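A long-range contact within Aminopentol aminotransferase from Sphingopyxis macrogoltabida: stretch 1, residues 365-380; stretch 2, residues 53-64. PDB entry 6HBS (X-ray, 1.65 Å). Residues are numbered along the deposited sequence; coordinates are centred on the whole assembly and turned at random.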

# COMPACT_ATOMS: atom_id res chain seq x y z
N CYS A 365 -8.34 -18.32 -27.10
CA CYS A 365 -9.49 -18.14 -26.21
C CYS A 365 -9.96 -16.67 -26.15
O CYS A 365 -11.16 -16.43 -25.97
CB CYS A 365 -9.20 -18.61 -24.79
SG CYS A 365 -9.07 -20.40 -24.58
N LEU A 366 -9.05 -15.70 -26.29
CA LEU A 366 -9.43 -14.25 -26.31
C LEU A 366 -10.47 -13.99 -27.41
O LEU A 366 -11.42 -13.26 -27.18
CB LEU A 366 -8.23 -13.34 -26.56
CG LEU A 366 -7.22 -13.19 -25.43
CD1 LEU A 366 -6.01 -12.35 -25.88
CD2 LEU A 366 -7.85 -12.57 -24.19
N LYS A 367 -10.28 -14.59 -28.59
CA LYS A 367 -11.19 -14.37 -29.72
C LYS A 367 -12.61 -14.82 -29.38
O LYS A 367 -13.56 -14.26 -29.91
CB LYS A 367 -10.78 -15.18 -30.96
CG LYS A 367 -9.49 -14.73 -31.63
CD LYS A 367 -9.61 -14.73 -33.16
CE LYS A 367 -8.50 -15.49 -33.84
NZ LYS A 367 -7.17 -15.07 -33.34
N GLY A 368 -12.73 -15.84 -28.53
CA GLY A 368 -14.02 -16.32 -28.10
C GLY A 368 -14.52 -15.61 -26.88
O GLY A 368 -15.46 -16.06 -26.27
N GLY A 369 -13.86 -14.52 -26.47
CA GLY A 369 -14.35 -13.75 -25.33
C GLY A 369 -14.07 -14.41 -23.99
O GLY A 369 -14.88 -14.30 -23.10
N VAL A 370 -12.92 -15.07 -23.85
CA VAL A 370 -12.52 -15.68 -22.60
C VAL A 370 -11.09 -15.22 -22.31
O VAL A 370 -10.27 -15.22 -23.22
CB VAL A 370 -12.59 -17.21 -22.69
CG1 VAL A 370 -11.88 -17.92 -21.55
CG2 VAL A 370 -14.03 -17.67 -22.81
N TYR A 371 -10.84 -14.79 -21.07
CA TYR A 371 -9.51 -14.43 -20.63
C TYR A 371 -9.01 -15.53 -19.70
O TYR A 371 -9.42 -15.61 -18.56
CB TYR A 371 -9.51 -13.07 -19.92
CG TYR A 371 -8.16 -12.41 -19.75
CD1 TYR A 371 -7.17 -12.97 -18.94
CD2 TYR A 371 -7.87 -11.21 -20.39
CE1 TYR A 371 -5.93 -12.35 -18.78
CE2 TYR A 371 -6.64 -10.58 -20.24
CZ TYR A 371 -5.67 -11.15 -19.42
OH TYR A 371 -4.48 -10.53 -19.28
N VAL A 372 -8.06 -16.31 -20.20
CA VAL A 372 -7.34 -17.31 -19.43
C VAL A 372 -5.83 -17.04 -19.59
O VAL A 372 -5.40 -16.34 -20.51
CB VAL A 372 -7.68 -18.73 -19.89
CG1 VAL A 372 -9.08 -19.14 -19.50
CG2 VAL A 372 -7.43 -18.92 -21.39
N HIS A 373 -5.04 -17.61 -18.68
CA HIS A 373 -3.66 -17.21 -18.52
C HIS A 373 -2.75 -18.40 -18.74
O HIS A 373 -2.95 -19.43 -18.11
CB HIS A 373 -3.43 -16.57 -17.15
CG HIS A 373 -2.21 -15.70 -17.09
ND1 HIS A 373 -0.93 -16.18 -17.30
CD2 HIS A 373 -2.08 -14.40 -16.75
CE1 HIS A 373 -0.08 -15.18 -17.18
NE2 HIS A 373 -0.75 -14.08 -16.85
N PRO A 374 -1.74 -18.30 -19.63
CA PRO A 374 -0.85 -19.43 -19.91
C PRO A 374 0.29 -19.69 -18.92
O PRO A 374 0.92 -20.75 -19.06
CB PRO A 374 -0.26 -19.03 -21.27
CG PRO A 374 -0.17 -17.55 -21.21
CD PRO A 374 -1.45 -17.15 -20.50
N TYR A 375 0.56 -18.78 -17.95
CA TYR A 375 1.68 -19.06 -16.99
C TYR A 375 1.33 -18.78 -15.51
O TYR A 375 2.07 -19.23 -14.63
CB TYR A 375 2.98 -18.40 -17.47
CG TYR A 375 3.07 -16.90 -17.40
CD1 TYR A 375 3.16 -16.24 -16.18
CD2 TYR A 375 3.08 -16.14 -18.55
CE1 TYR A 375 3.26 -14.86 -16.10
CE2 TYR A 375 3.16 -14.75 -18.49
CZ TYR A 375 3.27 -14.11 -17.26
OH TYR A 375 3.33 -12.75 -17.19
N HIS A 376 0.23 -18.10 -15.23
CA HIS A 376 -0.16 -17.70 -13.88
C HIS A 376 -1.46 -18.40 -13.53
O HIS A 376 -2.36 -18.51 -14.39
CB HIS A 376 -0.32 -16.17 -13.78
CG HIS A 376 -0.50 -15.61 -12.40
ND1 HIS A 376 -1.65 -15.83 -11.64
CD2 HIS A 376 0.30 -14.79 -11.66
CE1 HIS A 376 -1.53 -15.19 -10.48
NE2 HIS A 376 -0.33 -14.54 -10.47
N ASN A 377 -1.62 -18.80 -12.27
CA ASN A 377 -2.84 -19.45 -11.89
C ASN A 377 -4.02 -18.49 -12.07
O ASN A 377 -3.86 -17.26 -11.99
CB ASN A 377 -2.86 -20.01 -10.46
CG ASN A 377 -2.93 -18.93 -9.40
OD1 ASN A 377 -1.91 -18.40 -9.01
ND2 ASN A 377 -4.14 -18.59 -8.96
N MET A 378 -5.18 -19.10 -12.33
CA MET A 378 -6.44 -18.40 -12.49
C MET A 378 -7.25 -18.49 -11.21
O MET A 378 -6.80 -19.05 -10.21
CB MET A 378 -7.17 -18.97 -13.71
CG MET A 378 -6.50 -18.48 -14.96
SD MET A 378 -6.89 -19.44 -16.43
CE MET A 378 -5.77 -20.82 -16.22
N PHE A 379 -8.43 -17.87 -11.23
CA PHE A 379 -9.30 -17.76 -10.11
C PHE A 379 -10.76 -17.84 -10.57
O PHE A 379 -11.11 -17.31 -11.63
CB PHE A 379 -9.14 -16.41 -9.41
CG PHE A 379 -7.77 -16.10 -8.86
CD1 PHE A 379 -6.75 -15.63 -9.67
CD2 PHE A 379 -7.49 -16.32 -7.52
CE1 PHE A 379 -5.51 -15.32 -9.14
CE2 PHE A 379 -6.24 -16.02 -6.99
CZ PHE A 379 -5.27 -15.50 -7.79
N LEU A 380 -11.60 -18.48 -9.75
CA LEU A 380 -13.05 -18.42 -9.91
C LEU A 380 -13.62 -17.41 -8.92
O LEU A 380 -13.15 -17.29 -7.79
CB LEU A 380 -13.67 -19.80 -9.70
CG LEU A 380 -13.84 -20.65 -10.95
CD1 LEU A 380 -14.87 -20.06 -11.90
CD2 LEU A 380 -12.52 -20.87 -11.66
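Stretch 2 (53-64) QPYIDYMCAYGP

Stretch 2 runs as a strand from P54 to D57, parallel to the short strand V370-Y371, then continues as loop alongside the segment ending at L380; the two stretches together bury 961 Å². Three backbone hydrogen bonds set the register: I56 N to G369 O (2.9 Å), Y371 N to I56 O (2.9 Å) and Y58 N to Y371 O (3.1 Å). A fourth, F379 N to Y58 O (2.8 Å), ties the later loop to the same residue. G369 has a positive phi (75°), which favours glycine, and its CA lies 3.6 Å from P54 O.

V370 (t) and I56 (m, t) share one face of the sheet, Y371 and D57 the other. Y55, chi1 m, points toward stretch 1; L366 CD2 lies 3.7 Å from Y55 CE2, and Y371 CB lies 4.0 Å from Y55 CB. D57, chi1 t, points its carboxylate to the loop that follows in stretch 2, where D57 OD1 accepts from M59 N (3.0 Å). The Y58 ring, chi1 m, is lined by V370 CG1 and V372 CG1, 4.1 and 4.0 Å from Y58 CD2, and by L380 CD1, 4.0 Å from Y58 CE1.

M59 starts away from stretch 1, but its m, m, m chain folds back, placing CG 3.6 Å from Y371 CE1, SD 3.5 Å from H373 CB and CE 3.2 Å from N377 O. C60, with phi and psi of 44° and 49°, directs SG to 3.8 Å from F379 CB. The Y62 side chain likewise returns from a CB pointing away: its edge meets the face of H376 (centroids 5.0 Å apart, planes at 81°), and a water links Y62 OH (2.6 Å) with Y371 OH (2.7 Å). H376, chi1 t, is steadied by ND1 donating to N377 O (2.7 Å). G63, at phi 127°, lays its CA 3.7 Å from the F379 ring centroid, over the face.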

# COMPACT_ATOMS: atom_id res chain seq x y z
N GLN A 53 -14.43 -4.86 -26.17
CA GLN A 53 -14.54 -6.32 -26.30
C GLN A 53 -14.70 -6.92 -24.91
O GLN A 53 -13.86 -6.67 -24.02
CB GLN A 53 -13.33 -6.96 -27.00
CG GLN A 53 -12.92 -6.29 -28.31
CD GLN A 53 -13.89 -6.38 -29.48
OE1 GLN A 53 -15.03 -6.84 -29.36
NE2 GLN A 53 -13.43 -5.92 -30.64
N PRO A 54 -15.75 -7.74 -24.68
CA PRO A 54 -15.97 -8.40 -23.40
C PRO A 54 -15.18 -9.71 -23.28
O PRO A 54 -14.96 -10.40 -24.28
CB PRO A 54 -17.48 -8.65 -23.39
CG PRO A 54 -17.80 -8.91 -24.84
CD PRO A 54 -16.86 -8.01 -25.62
N TYR A 55 -14.78 -10.04 -22.05
CA TYR A 55 -14.14 -11.30 -21.74
C TYR A 55 -14.71 -11.82 -20.43
O TYR A 55 -14.78 -11.08 -19.42
CB TYR A 55 -12.62 -11.21 -21.59
CG TYR A 55 -11.91 -10.51 -22.71
CD1 TYR A 55 -11.75 -9.13 -22.69
CD2 TYR A 55 -11.44 -11.20 -23.82
CE1 TYR A 55 -11.12 -8.48 -23.73
CE2 TYR A 55 -10.84 -10.55 -24.88
CZ TYR A 55 -10.64 -9.18 -24.82
OH TYR A 55 -10.02 -8.49 -25.81
N ILE A 56 -15.06 -13.11 -20.42
CA ILE A 56 -15.28 -13.79 -19.17
C ILE A 56 -13.90 -13.92 -18.51
O ILE A 56 -12.96 -14.48 -19.09
CB ILE A 56 -15.96 -15.15 -19.38
CG1 ILE A 56 -17.30 -15.01 -20.12
CG2 ILE A 56 -16.16 -15.82 -18.04
CD1 ILE A 56 -17.88 -16.33 -20.62
N ASP A 57 -13.79 -13.41 -17.27
CA ASP A 57 -12.49 -13.12 -16.67
C ASP A 57 -12.08 -14.23 -15.69
O ASP A 57 -12.60 -14.29 -14.60
CB ASP A 57 -12.55 -11.75 -16.01
CG ASP A 57 -11.33 -11.41 -15.17
OD1 ASP A 57 -10.22 -11.86 -15.53
OD2 ASP A 57 -11.53 -10.78 -14.12
N TYR A 58 -11.10 -15.07 -16.06
CA TYR A 58 -10.62 -16.12 -15.16
C TYR A 58 -9.39 -15.66 -14.37
O TYR A 58 -8.80 -16.45 -13.65
CB TYR A 58 -10.42 -17.46 -15.90
CG TYR A 58 -11.74 -18.06 -16.29
CD1 TYR A 58 -12.50 -18.74 -15.35
CD2 TYR A 58 -12.31 -17.81 -17.52
CE1 TYR A 58 -13.76 -19.25 -15.67
CE2 TYR A 58 -13.57 -18.27 -17.84
CZ TYR A 58 -14.29 -19.03 -16.93
OH TYR A 58 -15.54 -19.50 -17.20
N MET A 59 -9.04 -14.37 -14.44
CA MET A 59 -8.02 -13.82 -13.51
C MET A 59 -8.67 -13.24 -12.25
O MET A 59 -8.01 -13.13 -11.23
CB MET A 59 -7.19 -12.72 -14.16
CG MET A 59 -6.40 -13.15 -15.34
SD MET A 59 -5.75 -14.81 -15.21
CE MET A 59 -4.60 -14.73 -13.85
N CYS A 60 -9.95 -12.89 -12.32
CA CYS A 60 -10.62 -12.18 -11.19
C CYS A 60 -9.70 -11.06 -10.66
O CYS A 60 -9.46 -10.92 -9.46
CB CYS A 60 -10.97 -13.10 -10.04
SG CYS A 60 -12.15 -14.41 -10.43
N ALA A 61 -9.18 -10.27 -11.59
CA ALA A 61 -8.35 -9.10 -11.26
C ALA A 61 -7.06 -9.54 -10.52
O ALA A 61 -6.49 -8.76 -9.77
CB ALA A 61 -9.18 -8.13 -10.45
N TYR A 62 -6.63 -10.79 -10.75
CA TYR A 62 -5.46 -11.46 -10.12
C TYR A 62 -5.72 -11.72 -8.65
O TYR A 62 -4.82 -11.72 -7.85
CB TYR A 62 -4.15 -10.67 -10.32
CG TYR A 62 -3.55 -10.87 -11.68
CD1 TYR A 62 -3.94 -10.10 -12.77
CD2 TYR A 62 -2.57 -11.82 -11.88
CE1 TYR A 62 -3.38 -10.30 -14.03
CE2 TYR A 62 -1.98 -12.01 -13.12
CZ TYR A 62 -2.38 -11.24 -14.19
OH TYR A 62 -1.79 -11.47 -15.40
N GLY A 63 -7.00 -11.99 -8.34
CA GLY A 63 -7.44 -12.45 -7.05
C GLY A 63 -8.57 -11.62 -6.45
O GLY A 63 -9.51 -12.19 -5.89
N PRO A 64 -8.48 -10.27 -6.41
CA PRO A 64 -9.46 -9.47 -5.67
C PRO A 64 -10.95 -9.67 -5.96
O PRO A 64 -11.75 -9.48 -5.07
CB PRO A 64 -9.06 -8.04 -6.04
CG PRO A 64 -7.54 -8.13 -6.19
CD PRO A 64 -7.33 -9.48 -6.87
O HOH W 1 -17.39 -12.71 -23.84
O HOH W 2 -2.59 -10.00 -17.39